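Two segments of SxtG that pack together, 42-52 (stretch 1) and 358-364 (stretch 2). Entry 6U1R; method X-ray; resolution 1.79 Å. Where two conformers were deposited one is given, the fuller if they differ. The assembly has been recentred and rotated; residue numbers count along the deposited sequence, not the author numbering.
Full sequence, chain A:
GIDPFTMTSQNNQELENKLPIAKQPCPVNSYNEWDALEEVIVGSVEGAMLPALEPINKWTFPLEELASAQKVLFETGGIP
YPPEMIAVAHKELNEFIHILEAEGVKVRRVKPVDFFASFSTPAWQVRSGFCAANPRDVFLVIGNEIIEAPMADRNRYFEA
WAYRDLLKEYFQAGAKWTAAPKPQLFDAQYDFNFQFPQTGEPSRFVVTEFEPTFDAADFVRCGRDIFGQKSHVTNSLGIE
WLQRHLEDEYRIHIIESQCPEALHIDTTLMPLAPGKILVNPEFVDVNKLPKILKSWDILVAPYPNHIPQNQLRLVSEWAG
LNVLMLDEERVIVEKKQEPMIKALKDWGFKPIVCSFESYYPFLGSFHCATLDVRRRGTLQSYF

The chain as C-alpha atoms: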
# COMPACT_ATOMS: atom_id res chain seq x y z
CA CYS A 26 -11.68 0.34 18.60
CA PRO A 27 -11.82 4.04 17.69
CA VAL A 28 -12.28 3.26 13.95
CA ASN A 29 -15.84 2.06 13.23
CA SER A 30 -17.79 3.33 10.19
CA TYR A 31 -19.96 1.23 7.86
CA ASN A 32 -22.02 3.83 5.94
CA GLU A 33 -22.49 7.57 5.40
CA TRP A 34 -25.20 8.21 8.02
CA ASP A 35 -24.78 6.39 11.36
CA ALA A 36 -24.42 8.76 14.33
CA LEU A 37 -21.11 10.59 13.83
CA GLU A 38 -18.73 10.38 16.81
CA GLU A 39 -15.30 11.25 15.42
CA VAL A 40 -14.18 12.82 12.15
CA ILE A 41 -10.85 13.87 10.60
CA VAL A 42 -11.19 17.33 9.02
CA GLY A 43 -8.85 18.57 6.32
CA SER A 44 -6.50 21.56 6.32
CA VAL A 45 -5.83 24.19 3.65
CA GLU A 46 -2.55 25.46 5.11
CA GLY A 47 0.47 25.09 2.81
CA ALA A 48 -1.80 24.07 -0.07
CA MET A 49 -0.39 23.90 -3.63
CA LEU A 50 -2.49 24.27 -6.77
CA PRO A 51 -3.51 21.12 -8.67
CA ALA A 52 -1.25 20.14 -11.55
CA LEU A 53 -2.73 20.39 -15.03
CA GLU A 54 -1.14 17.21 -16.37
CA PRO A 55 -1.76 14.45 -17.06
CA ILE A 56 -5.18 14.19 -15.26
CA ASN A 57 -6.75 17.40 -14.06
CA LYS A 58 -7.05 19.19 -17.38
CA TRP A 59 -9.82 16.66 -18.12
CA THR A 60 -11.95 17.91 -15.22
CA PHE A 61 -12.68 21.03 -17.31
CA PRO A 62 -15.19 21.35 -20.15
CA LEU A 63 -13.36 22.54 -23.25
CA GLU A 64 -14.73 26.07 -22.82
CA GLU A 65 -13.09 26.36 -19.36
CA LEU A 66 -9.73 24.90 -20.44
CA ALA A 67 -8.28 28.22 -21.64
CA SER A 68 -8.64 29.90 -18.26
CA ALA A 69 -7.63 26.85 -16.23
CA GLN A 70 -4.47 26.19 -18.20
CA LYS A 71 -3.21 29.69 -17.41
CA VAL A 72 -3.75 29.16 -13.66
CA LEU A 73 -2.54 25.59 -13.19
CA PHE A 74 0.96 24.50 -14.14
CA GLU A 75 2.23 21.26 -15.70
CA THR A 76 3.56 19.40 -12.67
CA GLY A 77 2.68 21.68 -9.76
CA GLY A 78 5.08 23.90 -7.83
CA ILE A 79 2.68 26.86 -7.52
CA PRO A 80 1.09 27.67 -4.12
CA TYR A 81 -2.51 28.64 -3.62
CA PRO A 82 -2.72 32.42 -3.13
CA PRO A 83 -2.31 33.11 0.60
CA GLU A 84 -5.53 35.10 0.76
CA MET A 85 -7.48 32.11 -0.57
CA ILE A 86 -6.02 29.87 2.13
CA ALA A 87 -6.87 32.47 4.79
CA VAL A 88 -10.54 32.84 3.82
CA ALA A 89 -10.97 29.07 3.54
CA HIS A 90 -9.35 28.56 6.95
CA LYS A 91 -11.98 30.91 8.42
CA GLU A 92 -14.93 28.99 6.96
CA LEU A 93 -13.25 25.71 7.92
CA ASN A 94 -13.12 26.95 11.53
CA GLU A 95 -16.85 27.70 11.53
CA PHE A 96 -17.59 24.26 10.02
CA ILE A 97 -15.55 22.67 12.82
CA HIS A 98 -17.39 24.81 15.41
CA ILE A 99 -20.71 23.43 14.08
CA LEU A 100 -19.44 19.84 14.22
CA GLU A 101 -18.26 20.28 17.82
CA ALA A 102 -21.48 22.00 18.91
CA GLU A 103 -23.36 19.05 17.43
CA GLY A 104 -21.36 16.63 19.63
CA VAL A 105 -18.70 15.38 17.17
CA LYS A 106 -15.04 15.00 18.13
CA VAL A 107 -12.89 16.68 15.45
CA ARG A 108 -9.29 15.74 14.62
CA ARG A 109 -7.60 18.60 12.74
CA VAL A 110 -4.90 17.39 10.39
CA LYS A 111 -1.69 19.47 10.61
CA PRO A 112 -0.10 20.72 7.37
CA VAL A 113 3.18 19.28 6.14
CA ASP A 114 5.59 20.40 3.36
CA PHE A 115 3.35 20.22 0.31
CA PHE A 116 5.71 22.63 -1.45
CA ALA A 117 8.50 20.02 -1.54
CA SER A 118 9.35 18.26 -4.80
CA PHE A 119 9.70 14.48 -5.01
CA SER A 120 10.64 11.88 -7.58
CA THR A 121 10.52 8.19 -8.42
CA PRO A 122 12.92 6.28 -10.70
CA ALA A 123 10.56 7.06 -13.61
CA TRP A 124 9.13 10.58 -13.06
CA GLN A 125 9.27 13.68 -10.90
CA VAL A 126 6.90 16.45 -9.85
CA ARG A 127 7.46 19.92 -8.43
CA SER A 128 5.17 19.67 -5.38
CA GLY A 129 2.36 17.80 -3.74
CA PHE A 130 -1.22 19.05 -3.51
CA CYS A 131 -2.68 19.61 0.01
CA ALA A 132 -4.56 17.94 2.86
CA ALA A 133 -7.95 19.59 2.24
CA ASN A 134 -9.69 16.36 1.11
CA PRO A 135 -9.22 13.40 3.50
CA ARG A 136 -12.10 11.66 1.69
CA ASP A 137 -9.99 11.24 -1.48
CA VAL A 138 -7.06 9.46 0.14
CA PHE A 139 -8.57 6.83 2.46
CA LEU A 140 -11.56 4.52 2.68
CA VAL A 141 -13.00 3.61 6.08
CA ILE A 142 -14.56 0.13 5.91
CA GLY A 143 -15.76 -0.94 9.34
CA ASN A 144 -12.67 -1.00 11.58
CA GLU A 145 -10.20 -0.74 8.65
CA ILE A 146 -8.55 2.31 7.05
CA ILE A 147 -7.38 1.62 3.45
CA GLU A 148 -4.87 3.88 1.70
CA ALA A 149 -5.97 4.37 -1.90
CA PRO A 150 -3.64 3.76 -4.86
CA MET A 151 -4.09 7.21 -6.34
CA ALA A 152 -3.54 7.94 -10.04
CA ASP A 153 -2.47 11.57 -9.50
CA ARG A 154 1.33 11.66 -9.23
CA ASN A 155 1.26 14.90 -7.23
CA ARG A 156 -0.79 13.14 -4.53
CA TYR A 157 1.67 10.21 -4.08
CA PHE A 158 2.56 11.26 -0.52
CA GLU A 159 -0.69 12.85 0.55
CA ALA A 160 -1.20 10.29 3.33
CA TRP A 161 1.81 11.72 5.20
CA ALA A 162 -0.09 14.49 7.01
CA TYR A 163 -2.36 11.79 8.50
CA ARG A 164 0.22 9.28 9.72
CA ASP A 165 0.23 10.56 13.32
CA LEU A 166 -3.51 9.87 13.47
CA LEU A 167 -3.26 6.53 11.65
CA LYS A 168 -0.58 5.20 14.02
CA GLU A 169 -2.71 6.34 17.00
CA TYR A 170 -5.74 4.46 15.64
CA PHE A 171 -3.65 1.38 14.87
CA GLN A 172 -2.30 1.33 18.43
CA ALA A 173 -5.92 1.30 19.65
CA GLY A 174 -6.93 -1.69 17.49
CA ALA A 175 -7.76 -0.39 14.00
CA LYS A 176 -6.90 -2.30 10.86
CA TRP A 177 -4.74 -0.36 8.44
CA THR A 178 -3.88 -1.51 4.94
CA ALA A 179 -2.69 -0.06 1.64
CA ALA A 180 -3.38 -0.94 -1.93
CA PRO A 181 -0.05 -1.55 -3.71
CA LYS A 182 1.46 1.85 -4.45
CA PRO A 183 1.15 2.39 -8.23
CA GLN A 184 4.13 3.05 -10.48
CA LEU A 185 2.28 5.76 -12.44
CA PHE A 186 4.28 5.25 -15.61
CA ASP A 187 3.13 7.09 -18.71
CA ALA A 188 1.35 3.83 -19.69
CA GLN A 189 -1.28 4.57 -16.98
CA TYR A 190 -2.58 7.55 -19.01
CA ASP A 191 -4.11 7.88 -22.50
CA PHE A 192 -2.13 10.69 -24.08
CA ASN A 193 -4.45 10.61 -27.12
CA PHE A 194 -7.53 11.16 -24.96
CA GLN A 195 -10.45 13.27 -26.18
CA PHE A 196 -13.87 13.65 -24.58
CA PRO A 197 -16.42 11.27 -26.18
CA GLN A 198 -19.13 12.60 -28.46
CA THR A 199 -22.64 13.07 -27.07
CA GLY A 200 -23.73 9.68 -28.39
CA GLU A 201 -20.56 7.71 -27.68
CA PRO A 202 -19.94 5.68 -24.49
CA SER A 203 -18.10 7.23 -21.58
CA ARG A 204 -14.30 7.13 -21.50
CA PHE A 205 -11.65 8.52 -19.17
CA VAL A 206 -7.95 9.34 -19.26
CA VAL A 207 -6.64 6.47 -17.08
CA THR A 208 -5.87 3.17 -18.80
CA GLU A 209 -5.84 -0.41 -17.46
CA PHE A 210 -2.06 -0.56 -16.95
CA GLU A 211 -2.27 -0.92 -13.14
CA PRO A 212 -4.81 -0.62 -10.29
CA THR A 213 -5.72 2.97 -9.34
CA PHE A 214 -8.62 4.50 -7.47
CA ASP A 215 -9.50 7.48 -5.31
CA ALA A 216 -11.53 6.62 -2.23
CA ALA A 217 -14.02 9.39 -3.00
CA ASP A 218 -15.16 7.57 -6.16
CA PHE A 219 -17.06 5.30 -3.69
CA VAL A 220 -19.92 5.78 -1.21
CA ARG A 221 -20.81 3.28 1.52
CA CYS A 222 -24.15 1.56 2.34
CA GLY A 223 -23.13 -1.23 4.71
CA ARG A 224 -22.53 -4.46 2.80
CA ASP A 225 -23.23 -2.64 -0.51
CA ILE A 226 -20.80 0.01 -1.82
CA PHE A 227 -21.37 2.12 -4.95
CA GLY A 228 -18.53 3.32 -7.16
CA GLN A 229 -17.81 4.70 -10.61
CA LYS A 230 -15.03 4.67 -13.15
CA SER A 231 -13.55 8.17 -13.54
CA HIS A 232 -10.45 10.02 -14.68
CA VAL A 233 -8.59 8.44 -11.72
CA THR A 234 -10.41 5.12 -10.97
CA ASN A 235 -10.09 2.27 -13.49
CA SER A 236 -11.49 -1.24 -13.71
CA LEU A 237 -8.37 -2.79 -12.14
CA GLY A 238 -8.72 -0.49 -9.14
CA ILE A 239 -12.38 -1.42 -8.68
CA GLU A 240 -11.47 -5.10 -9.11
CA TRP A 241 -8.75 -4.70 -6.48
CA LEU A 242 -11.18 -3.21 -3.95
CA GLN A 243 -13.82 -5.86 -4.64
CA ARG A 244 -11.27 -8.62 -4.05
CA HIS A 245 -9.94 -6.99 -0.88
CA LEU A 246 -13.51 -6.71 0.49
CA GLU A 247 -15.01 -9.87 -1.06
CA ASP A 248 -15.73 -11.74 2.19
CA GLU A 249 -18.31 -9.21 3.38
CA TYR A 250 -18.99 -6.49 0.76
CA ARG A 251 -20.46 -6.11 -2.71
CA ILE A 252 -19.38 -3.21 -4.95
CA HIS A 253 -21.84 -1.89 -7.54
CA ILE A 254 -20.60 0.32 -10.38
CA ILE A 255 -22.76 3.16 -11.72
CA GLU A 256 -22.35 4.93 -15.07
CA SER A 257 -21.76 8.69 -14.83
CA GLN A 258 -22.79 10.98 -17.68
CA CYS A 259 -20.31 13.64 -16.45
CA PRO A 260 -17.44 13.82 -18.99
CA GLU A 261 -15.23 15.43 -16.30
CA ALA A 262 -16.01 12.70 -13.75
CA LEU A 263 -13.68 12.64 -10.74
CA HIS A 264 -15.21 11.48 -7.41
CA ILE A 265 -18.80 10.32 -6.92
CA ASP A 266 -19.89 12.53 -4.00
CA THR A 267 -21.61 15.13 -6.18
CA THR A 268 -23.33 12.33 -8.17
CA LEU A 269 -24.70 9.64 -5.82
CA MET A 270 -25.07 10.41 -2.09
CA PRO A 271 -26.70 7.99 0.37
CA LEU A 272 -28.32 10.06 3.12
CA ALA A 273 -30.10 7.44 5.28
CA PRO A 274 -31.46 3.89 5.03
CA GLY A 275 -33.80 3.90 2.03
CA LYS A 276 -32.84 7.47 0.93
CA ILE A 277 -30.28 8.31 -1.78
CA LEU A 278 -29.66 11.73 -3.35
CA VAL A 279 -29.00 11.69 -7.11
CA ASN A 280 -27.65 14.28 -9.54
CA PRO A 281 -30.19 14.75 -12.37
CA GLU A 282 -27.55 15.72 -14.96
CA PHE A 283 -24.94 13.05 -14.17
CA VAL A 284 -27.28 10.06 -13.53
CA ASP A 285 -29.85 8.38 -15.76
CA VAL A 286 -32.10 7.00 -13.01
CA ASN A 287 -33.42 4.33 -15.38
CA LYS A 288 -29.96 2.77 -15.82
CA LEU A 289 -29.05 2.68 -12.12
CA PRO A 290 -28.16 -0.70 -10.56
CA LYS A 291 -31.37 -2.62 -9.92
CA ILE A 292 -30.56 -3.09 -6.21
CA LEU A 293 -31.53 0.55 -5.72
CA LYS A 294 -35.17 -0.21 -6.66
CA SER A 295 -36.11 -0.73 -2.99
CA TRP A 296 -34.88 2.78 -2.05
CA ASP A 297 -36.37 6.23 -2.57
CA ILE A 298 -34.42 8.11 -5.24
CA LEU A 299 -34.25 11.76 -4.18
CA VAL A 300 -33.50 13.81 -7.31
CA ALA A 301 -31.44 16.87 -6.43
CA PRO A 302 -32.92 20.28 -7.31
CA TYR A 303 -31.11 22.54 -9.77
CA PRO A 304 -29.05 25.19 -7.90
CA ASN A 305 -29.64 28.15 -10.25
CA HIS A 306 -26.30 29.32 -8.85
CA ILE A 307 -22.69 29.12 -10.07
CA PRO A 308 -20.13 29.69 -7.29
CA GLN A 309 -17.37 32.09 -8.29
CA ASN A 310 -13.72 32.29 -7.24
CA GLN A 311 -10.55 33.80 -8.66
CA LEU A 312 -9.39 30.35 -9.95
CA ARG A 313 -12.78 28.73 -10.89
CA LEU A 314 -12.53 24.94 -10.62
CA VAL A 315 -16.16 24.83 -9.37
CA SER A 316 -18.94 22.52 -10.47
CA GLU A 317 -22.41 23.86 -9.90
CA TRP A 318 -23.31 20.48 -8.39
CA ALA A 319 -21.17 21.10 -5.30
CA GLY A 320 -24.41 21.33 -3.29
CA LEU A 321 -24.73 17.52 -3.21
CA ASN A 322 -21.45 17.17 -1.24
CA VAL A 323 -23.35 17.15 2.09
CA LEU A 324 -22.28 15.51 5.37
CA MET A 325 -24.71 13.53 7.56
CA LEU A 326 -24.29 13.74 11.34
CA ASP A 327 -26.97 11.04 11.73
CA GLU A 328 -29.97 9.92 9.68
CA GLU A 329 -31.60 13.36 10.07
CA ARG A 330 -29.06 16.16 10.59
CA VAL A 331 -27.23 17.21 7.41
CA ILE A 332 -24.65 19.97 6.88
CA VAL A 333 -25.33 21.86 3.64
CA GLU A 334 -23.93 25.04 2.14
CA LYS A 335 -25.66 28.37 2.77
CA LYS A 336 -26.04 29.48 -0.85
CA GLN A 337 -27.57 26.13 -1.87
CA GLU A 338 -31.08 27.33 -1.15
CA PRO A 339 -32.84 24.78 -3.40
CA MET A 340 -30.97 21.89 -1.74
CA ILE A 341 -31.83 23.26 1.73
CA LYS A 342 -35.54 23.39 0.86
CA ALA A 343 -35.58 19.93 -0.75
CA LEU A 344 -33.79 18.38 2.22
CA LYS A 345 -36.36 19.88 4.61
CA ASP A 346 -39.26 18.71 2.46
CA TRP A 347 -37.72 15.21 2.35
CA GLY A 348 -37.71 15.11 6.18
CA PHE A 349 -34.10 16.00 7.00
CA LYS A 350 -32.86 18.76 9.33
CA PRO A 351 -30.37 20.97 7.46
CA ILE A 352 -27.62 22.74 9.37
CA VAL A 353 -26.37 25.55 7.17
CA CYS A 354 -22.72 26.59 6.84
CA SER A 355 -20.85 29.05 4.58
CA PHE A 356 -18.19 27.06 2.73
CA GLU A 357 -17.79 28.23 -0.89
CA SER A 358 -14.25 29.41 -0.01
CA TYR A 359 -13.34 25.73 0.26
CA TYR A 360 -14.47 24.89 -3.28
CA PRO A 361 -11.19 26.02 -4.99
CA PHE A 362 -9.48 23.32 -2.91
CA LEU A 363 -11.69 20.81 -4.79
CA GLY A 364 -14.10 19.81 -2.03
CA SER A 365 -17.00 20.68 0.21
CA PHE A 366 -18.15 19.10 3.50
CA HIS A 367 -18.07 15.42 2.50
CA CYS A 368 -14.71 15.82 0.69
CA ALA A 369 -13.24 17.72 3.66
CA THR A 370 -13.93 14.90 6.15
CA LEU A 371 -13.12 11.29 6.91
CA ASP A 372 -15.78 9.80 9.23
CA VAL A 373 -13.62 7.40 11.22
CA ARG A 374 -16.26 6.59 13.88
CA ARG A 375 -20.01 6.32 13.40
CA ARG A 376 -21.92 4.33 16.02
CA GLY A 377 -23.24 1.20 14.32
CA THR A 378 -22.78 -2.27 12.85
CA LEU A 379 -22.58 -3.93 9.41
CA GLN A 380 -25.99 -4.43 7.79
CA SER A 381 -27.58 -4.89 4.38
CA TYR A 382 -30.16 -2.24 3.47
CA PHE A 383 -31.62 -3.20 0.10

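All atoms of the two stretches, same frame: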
# COMPACT_ATOMS: atom_id res chain seq x y z
N VAL A 42 -10.87 16.20 9.90
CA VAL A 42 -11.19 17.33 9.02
C VAL A 42 -9.90 17.79 8.35
O VAL A 42 -8.84 17.78 8.97
CB VAL A 42 -11.90 18.47 9.78
CG1 VAL A 42 -12.22 19.62 8.88
CG2 VAL A 42 -13.21 17.96 10.38
N GLY A 43 -10.00 18.17 7.08
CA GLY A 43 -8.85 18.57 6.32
C GLY A 43 -8.28 19.93 6.75
O GLY A 43 -8.77 20.62 7.65
N SER A 44 -7.19 20.30 6.08
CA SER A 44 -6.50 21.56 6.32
C SER A 44 -6.11 22.17 4.98
O SER A 44 -5.71 21.44 4.06
CB SER A 44 -5.24 21.34 7.17
OG SER A 44 -4.35 22.45 7.09
N VAL A 45 -6.24 23.49 4.86
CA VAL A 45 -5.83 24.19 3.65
C VAL A 45 -4.47 24.85 3.77
O VAL A 45 -3.98 25.41 2.79
CB VAL A 45 -6.87 25.25 3.23
CG1 VAL A 45 -8.12 24.59 2.74
CG2 VAL A 45 -7.19 26.20 4.40
N GLU A 46 -3.84 24.81 4.94
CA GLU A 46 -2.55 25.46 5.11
C GLU A 46 -1.48 24.78 4.25
O GLU A 46 -1.45 23.55 4.15
CB GLU A 46 -2.15 25.42 6.58
CG GLU A 46 -3.15 26.14 7.49
CD GLU A 46 -2.55 26.50 8.83
OE1 GLU A 46 -2.86 25.81 9.82
OE2 GLU A 46 -1.76 27.47 8.88
N GLY A 47 -0.62 25.59 3.64
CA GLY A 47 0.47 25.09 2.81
C GLY A 47 0.05 24.51 1.48
O GLY A 47 0.87 23.87 0.81
N ALA A 48 -1.21 24.70 1.11
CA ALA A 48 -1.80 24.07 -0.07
C ALA A 48 -1.16 24.58 -1.36
O ALA A 48 -0.86 25.76 -1.50
CB ALA A 48 -3.31 24.32 -0.09
N MET A 49 -0.95 23.65 -2.30
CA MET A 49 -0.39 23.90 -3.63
C MET A 49 -1.45 23.63 -4.68
O MET A 49 -2.24 22.69 -4.54
CB MET A 49 0.82 22.99 -3.90
CG MET A 49 1.90 23.04 -2.81
SD MET A 49 2.73 24.64 -2.72
CE MET A 49 3.56 24.68 -4.29
N LEU A 50 -1.48 24.44 -5.73
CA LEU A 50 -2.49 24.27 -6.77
C LEU A 50 -2.41 22.88 -7.40
O LEU A 50 -1.32 22.28 -7.49
CB LEU A 50 -2.32 25.34 -7.85
CG LEU A 50 -2.60 26.80 -7.50
CD1 LEU A 50 -2.31 27.68 -8.72
CD2 LEU A 50 -4.05 26.97 -7.01
N PRO A 51 -3.54 22.35 -7.88
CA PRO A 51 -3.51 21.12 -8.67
C PRO A 51 -2.63 21.28 -9.89
O PRO A 51 -2.52 22.37 -10.45
CB PRO A 51 -4.98 20.93 -9.08
CG PRO A 51 -5.76 21.80 -8.22
CD PRO A 51 -4.88 22.94 -7.83
N ALA A 52 -2.03 20.18 -10.32
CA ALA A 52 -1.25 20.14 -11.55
C ALA A 52 -2.15 19.83 -12.74
O ALA A 52 -3.05 18.97 -12.65
CB ALA A 52 -0.15 19.09 -11.46
N SER A 358 -15.69 29.14 0.03
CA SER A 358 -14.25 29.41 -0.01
C SER A 358 -13.42 28.14 -0.02
O SER A 358 -12.23 28.20 -0.33
CB SER A 358 -13.81 30.26 1.19
OG SER A 358 -14.36 31.56 1.10
N TYR A 359 -14.02 27.01 0.33
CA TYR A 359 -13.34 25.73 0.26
C TYR A 359 -13.35 25.14 -1.14
O TYR A 359 -12.47 24.34 -1.47
CB TYR A 359 -14.00 24.76 1.25
CG TYR A 359 -13.04 23.78 1.90
CD1 TYR A 359 -12.32 24.14 3.04
CD2 TYR A 359 -12.89 22.48 1.41
CE1 TYR A 359 -11.45 23.25 3.66
CE2 TYR A 359 -12.02 21.58 2.03
CZ TYR A 359 -11.30 21.97 3.14
OH TYR A 359 -10.45 21.09 3.76
N TYR A 360 -14.31 25.53 -1.98
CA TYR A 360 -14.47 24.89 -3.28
C TYR A 360 -13.21 24.95 -4.15
O TYR A 360 -12.98 23.99 -4.90
CB TYR A 360 -15.64 25.53 -4.04
CG TYR A 360 -17.03 25.31 -3.46
CD1 TYR A 360 -17.25 24.52 -2.34
CD2 TYR A 360 -18.12 25.91 -4.06
CE1 TYR A 360 -18.53 24.35 -1.83
CE2 TYR A 360 -19.39 25.74 -3.56
CZ TYR A 360 -19.59 24.96 -2.46
OH TYR A 360 -20.85 24.78 -1.96
N PRO A 361 -12.41 26.03 -4.15
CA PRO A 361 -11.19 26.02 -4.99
C PRO A 361 -10.19 24.98 -4.57
O PRO A 361 -9.27 24.67 -5.35
CB PRO A 361 -10.62 27.44 -4.82
CG PRO A 361 -11.67 28.25 -4.17
CD PRO A 361 -12.59 27.31 -3.45
N PHE A 362 -10.31 24.43 -3.37
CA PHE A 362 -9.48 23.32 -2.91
C PHE A 362 -10.08 21.97 -3.27
O PHE A 362 -9.61 20.94 -2.78
CB PHE A 362 -9.25 23.44 -1.41
CG PHE A 362 -8.58 24.72 -1.02
CD1 PHE A 362 -9.34 25.87 -0.82
CD2 PHE A 362 -7.19 24.80 -0.91
CE1 PHE A 362 -8.73 27.08 -0.50
CE2 PHE A 362 -6.57 26.00 -0.58
CZ PHE A 362 -7.33 27.14 -0.39
N LEU A 363 -11.12 21.97 -4.12
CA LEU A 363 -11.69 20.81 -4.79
C LEU A 363 -12.55 19.94 -3.87
O LEU A 363 -12.66 18.73 -4.09
CB LEU A 363 -10.58 19.96 -5.42
CG LEU A 363 -9.64 20.72 -6.37
CD1 LEU A 363 -8.75 19.76 -7.14
CD2 LEU A 363 -10.42 21.62 -7.32
N GLY A 364 -13.16 20.55 -2.86
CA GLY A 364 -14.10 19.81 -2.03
C GLY A 364 -15.10 20.70 -1.32
O GLY A 364 -14.95 21.92 -1.24

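The segments 42-52 and 358-364 of SxtG lie more than 300 residues apart in sequence, yet they pack closely enough to bury 298 Å² between them, both sides summed. No hydrogen bond crosses the contact. It is held by apolar side chains, with two aromatic rings and one leucine of stretch 2 meeting a valine, an alanine and a proline of stretch 1.

At the start of stretch 2, Ser-358 is out of reach of the partner, and the contact begins with Tyr-359. Its CA-to-CB bond runs sideways to stretch 1, but with chi1 at -145°, between the usual wells, the ring extends so that its far end reaches the other segment. There CE1 of Tyr-359 lies 3.7 Å from CG1 of Val-45, an approach oblique to the ring. The phenol oxygen continues past the valine to the backbone, where OH of Tyr-359 is 3.9 Å from C of Gly-43 and 4.1 Å from N of Ser-44. These are packing distances; the hydroxyl finds its hydrogen bond elsewhere in the structure, so burying this polar group leaves it satisfied. Glycine suits the spot beside it: a CB ideally placed on Gly-43 would point toward stretch 2 and come to 3.0 Å from OH of Tyr-359, a clash.

Tyr-360 and Pro-361 belong to a 3-10 segment that begins earlier in the chain, and add no direct contact. The backbone around them is nevertheless tightly wound, with N of Phe-362 hydrogen-bonded to O of Tyr-359 at 2.9 Å and N of Leu-363 to O of Tyr-360 at 2.9 Å. This winding brings Tyr-359 and Phe-362, three residues apart, to the same methyl group of Val-45.

Phe-362 is central to the packing. Its CB leaves sideways, but in the m rotamer, with chi2 at 85°, the ring comes within 3.7 Å of stretch 1, CE2 of Phe-362 to CB of Ala-48. CG1 of Val-45 sits over one face, 3.7 Å from the centroid of the Phe-362 ring and only 9° off the ring normal, a well-aligned CH-pi contact. The ring edge is used as well: CB of Ala-48 lies near the ring plane. Both partners are presented by a type II turn from Val-45 to Ala-48, whose ends point their side chains toward stretch 2. A weak hydrogen bond from N of Ala-48 to O of Val-45, 3.3 Å long, spans this turn, and Gly-47 supplies its positive phi of 72°. At the start of the turn, N of Glu-46 donates to OG of Ser-44, the residue before it, at 3.2 Å, while both of these side chains point away from the interface.

Leu-363 completes the contact. Its side chain points toward stretch 1 in an m,t rotamer, placing CD1 of Leu-363 3.8 Å from CG of Pro-51. The compact proline ring offers an apolar surface to the leucine methyl, although Leu-363 remains partly exposed. Gly-364 then leads the chain out of reach of stretch 1.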